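Local coordinates for putative uncharacterized protein (Streptococcus mutans, PDB 3L7T) that binds zinc and, as a member of the glyoxalase/bleomycin resistance (VOC) superfamily, may act as a lactoylglutathione lyase, at residues V13-Y16 with D17-Y20. Residues are numbered along the deposited sequence; the frame is centred on the assembly and turned at random.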
ATOM      1  N   VAL A  13       0.985  10.169  -6.932  1.00 19.37           N
ATOM      2  CA  VAL A  13       1.143  10.110  -8.383  1.00 19.49           C
ATOM      3  C   VAL A  13       1.808  11.425  -8.824  1.00 20.71           C
ATOM      4  O   VAL A  13       1.819  12.389  -8.059  1.00 19.80           O
ATOM      5  CB  VAL A  13      -0.205   9.920  -9.130  1.00 19.47           C
ATOM      6  CG1 VAL A  13      -0.904   8.593  -8.695  1.00 21.31           C
ATOM      7  CG2 VAL A  13      -1.134  11.127  -8.925  1.00 19.18           C
ATOM      8  N   SER A  14       2.516  11.379  -9.945  1.00 20.89           N
ATOM      9  CA  SER A  14       3.252  12.554 -10.413  1.00 24.47           C
ATOM     10  C   SER A  14       2.321  13.504 -11.182  1.00 24.86           C
ATOM     11  O   SER A  14       2.478  14.724 -11.107  1.00 26.50           O
ATOM     12  CB  SER A  14       4.483  12.145 -11.263  1.00 22.30           C
ATOM     13  OG  SER A  14       4.078  11.566 -12.510  1.00 23.61           O
ATOM     14  N   ASP A  15       1.456  12.941 -12.019  1.00 24.96           N
ATOM     15  CA  ASP A  15       0.616  13.748 -12.892  1.00 27.11           C
ATOM     16  C   ASP A  15      -0.835  13.433 -12.571  1.00 24.54           C
ATOM     17  O   ASP A  15      -1.343  12.395 -12.977  1.00 25.90           O
ATOM     18  CB  ASP A  15       0.917  13.416 -14.369  1.00 25.48           C
ATOM     19  CG  ASP A  15       0.103  14.257 -15.342  1.00 35.40           C
ATOM     20  OD1 ASP A  15      -1.132  14.402 -15.158  1.00 32.58           O
ATOM     21  OD2 ASP A  15       0.687  14.707 -16.354  1.00 37.40           O
ATOM     22  N   TYR A  16      -1.485  14.312 -11.815  1.00 24.27           N
ATOM     23  CA  TYR A  16      -2.821  14.022 -11.324  1.00 22.88           C
ATOM     24  C   TYR A  16      -3.819  13.672 -12.440  1.00 27.54           C
ATOM     25  O   TYR A  16      -4.558  12.713 -12.321  1.00 22.34           O
ATOM     26  CB  TYR A  16      -3.326  15.152 -10.417  1.00 25.93           C
ATOM     27  CG  TYR A  16      -4.683  14.883  -9.831  1.00 24.61           C
ATOM     28  CD1 TYR A  16      -4.845  13.960  -8.798  1.00 22.73           C
ATOM     29  CD2 TYR A  16      -5.823  15.367 -10.453  1.00 25.64           C
ATOM     30  CE1 TYR A  16      -6.082  13.673  -8.313  1.00 24.89           C
ATOM     31  CE2 TYR A  16      -7.062  15.103  -9.957  1.00 26.62           C
ATOM     32  CZ  TYR A  16      -7.199  14.254  -8.887  1.00 26.91           C
ATOM     33  OH  TYR A  16      -8.486  13.990  -8.437  1.00 26.31           O
ATOM     34  N   ASP A  17      -3.845  14.456 -13.524  1.00 27.93           N
ATOM     35  CA  ASP A  17      -4.777  14.192 -14.608  1.00 28.30           C
ATOM     36  C   ASP A  17      -4.543  12.844 -15.274  1.00 28.14           C
ATOM     37  O   ASP A  17      -5.495  12.163 -15.673  1.00 25.39           O
ATOM     38  CB  ASP A  17      -4.732  15.304 -15.666  1.00 31.26           C
ATOM     39  CG  ASP A  17      -5.280  16.618 -15.162  1.00 33.35           C
ATOM     40  OD1 ASP A  17      -6.169  16.626 -14.288  1.00 38.16           O
ATOM     41  OD2 ASP A  17      -4.767  17.663 -15.611  1.00 36.79           O
ATOM     42  N   LYS A  18      -3.279  12.477 -15.439  1.00 25.49           N
ATOM     43  CA  LYS A  18      -2.956  11.263 -16.148  1.00 25.86           C
ATOM     44  C   LYS A  18      -3.326  10.068 -15.261  1.00 23.55           C
ATOM     45  O   LYS A  18      -3.839   9.062 -15.738  1.00 23.92           O
ATOM     46  CB  LYS A  18      -1.467  11.214 -16.493  1.00 25.13           C
ATOM     47  CG  LYS A  18      -1.087  12.066 -17.699  1.00 32.39           C
ATOM     48  CD  LYS A  18       0.330  11.780 -18.175  1.00 37.30           C
ATOM     49  CE  LYS A  18       0.404  11.818 -19.689  1.00 46.45           C
ATOM     50  NZ  LYS A  18      -0.336  13.005 -20.187  1.00 49.65           N
ATOM     51  N   SER A  19      -3.120  10.219 -13.955  1.00 22.90           N
ATOM     52  CA  SER A  19      -3.434   9.124 -13.029  1.00 24.97           C
ATOM     53  C   SER A  19      -4.927   9.028 -12.759  1.00 24.14           C
ATOM     54  O   SER A  19      -5.450   7.946 -12.552  1.00 24.11           O
ATOM     55  CB  SER A  19      -2.644   9.275 -11.734  1.00 22.47           C
ATOM     56  OG  SER A  19      -1.271   9.153 -12.034  1.00 26.75           O
ATOM     57  N   TYR A  20      -5.626  10.151 -12.843  1.00 22.36           N
ATOM     58  CA  TYR A  20      -7.078  10.146 -12.708  1.00 24.22           C
ATOM     59  C   TYR A  20      -7.642   9.373 -13.897  1.00 24.46           C
ATOM     60  O   TYR A  20      -8.492   8.498 -13.746  1.00 24.47           O
ATOM     61  CB  TYR A  20      -7.612  11.585 -12.736  1.00 23.23           C
ATOM     62  CG  TYR A  20      -9.115  11.658 -12.601  1.00 24.56           C
ATOM     63  CD1 TYR A  20      -9.698  12.120 -11.431  1.00 24.51           C
ATOM     64  CD2 TYR A  20      -9.940  11.312 -13.660  1.00 24.39           C
ATOM     65  CE1 TYR A  20     -11.093  12.198 -11.298  1.00 25.41           C
ATOM     66  CE2 TYR A  20     -11.346  11.349 -13.524  1.00 24.58           C
ATOM     67  CZ  TYR A  20     -11.893  11.785 -12.352  1.00 26.89           C
ATOM     68  OH  TYR A  20     -13.269  11.851 -12.250  1.00 33.75           O
TER
HETATM   69  O   HOH W   1       1.266  10.215 -12.984  1.00 26.65           O
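Asp15 N-caps helix 16-26: its carboxylate turns back over the first turn and takes the backbone N-H of Lys18, with OD1 2.9 Å from Lys18 N and an N-H...O angle of 155°. The donor comes from above the carboxylate plane, 48° out of it. Two torsions set this up, chi1 of Asp15 near -178° placing CG beside its own carbonyl carbon and the second bringing OD1 to the N-terminal end of the helix. The aliphatic part of Lys18 then runs across the carboxylate, CG of Lys18 lying 3.4 Å from CG of Asp15. Lys18 NZ stops 4.3 Å from Asp15 OD2, beyond salt-bridge distance, so any attraction is probably weak.

Ser19, on the next position of the helix, turns its side chain to the loop residues. Its OG packs against the side chain of Val13, 3.2 Å from CB, and shares a water with the N-H of Asp15, which donates to that water. Such a bridge ties the residue before the helix to the first turn a second time. The regular helical bonds begin here as well, from Ser19 N to Asp15 O and from Tyr20 N to Tyr16 O (2.8 Å).

One turn apart, the two tyrosines both carry CG anti to the backbone N and extend to the same flank. OH of Tyr16 meets the edge of the Tyr20 ring, 3.7 Å from CD1, while hydrogen-bonding Glu34. The Tyr16 ring also stacks on Tyr43, and both tyrosines touch Leu45. This capped turn is the first strand-to-helix connection of a beta-alpha-beta-beta-beta module of the VOC fold, leading from strand 5-12 into helix 16-26, whose tyrosine flank packs on strands 30-37 and 42-49, in the same sheet as strand 5-12.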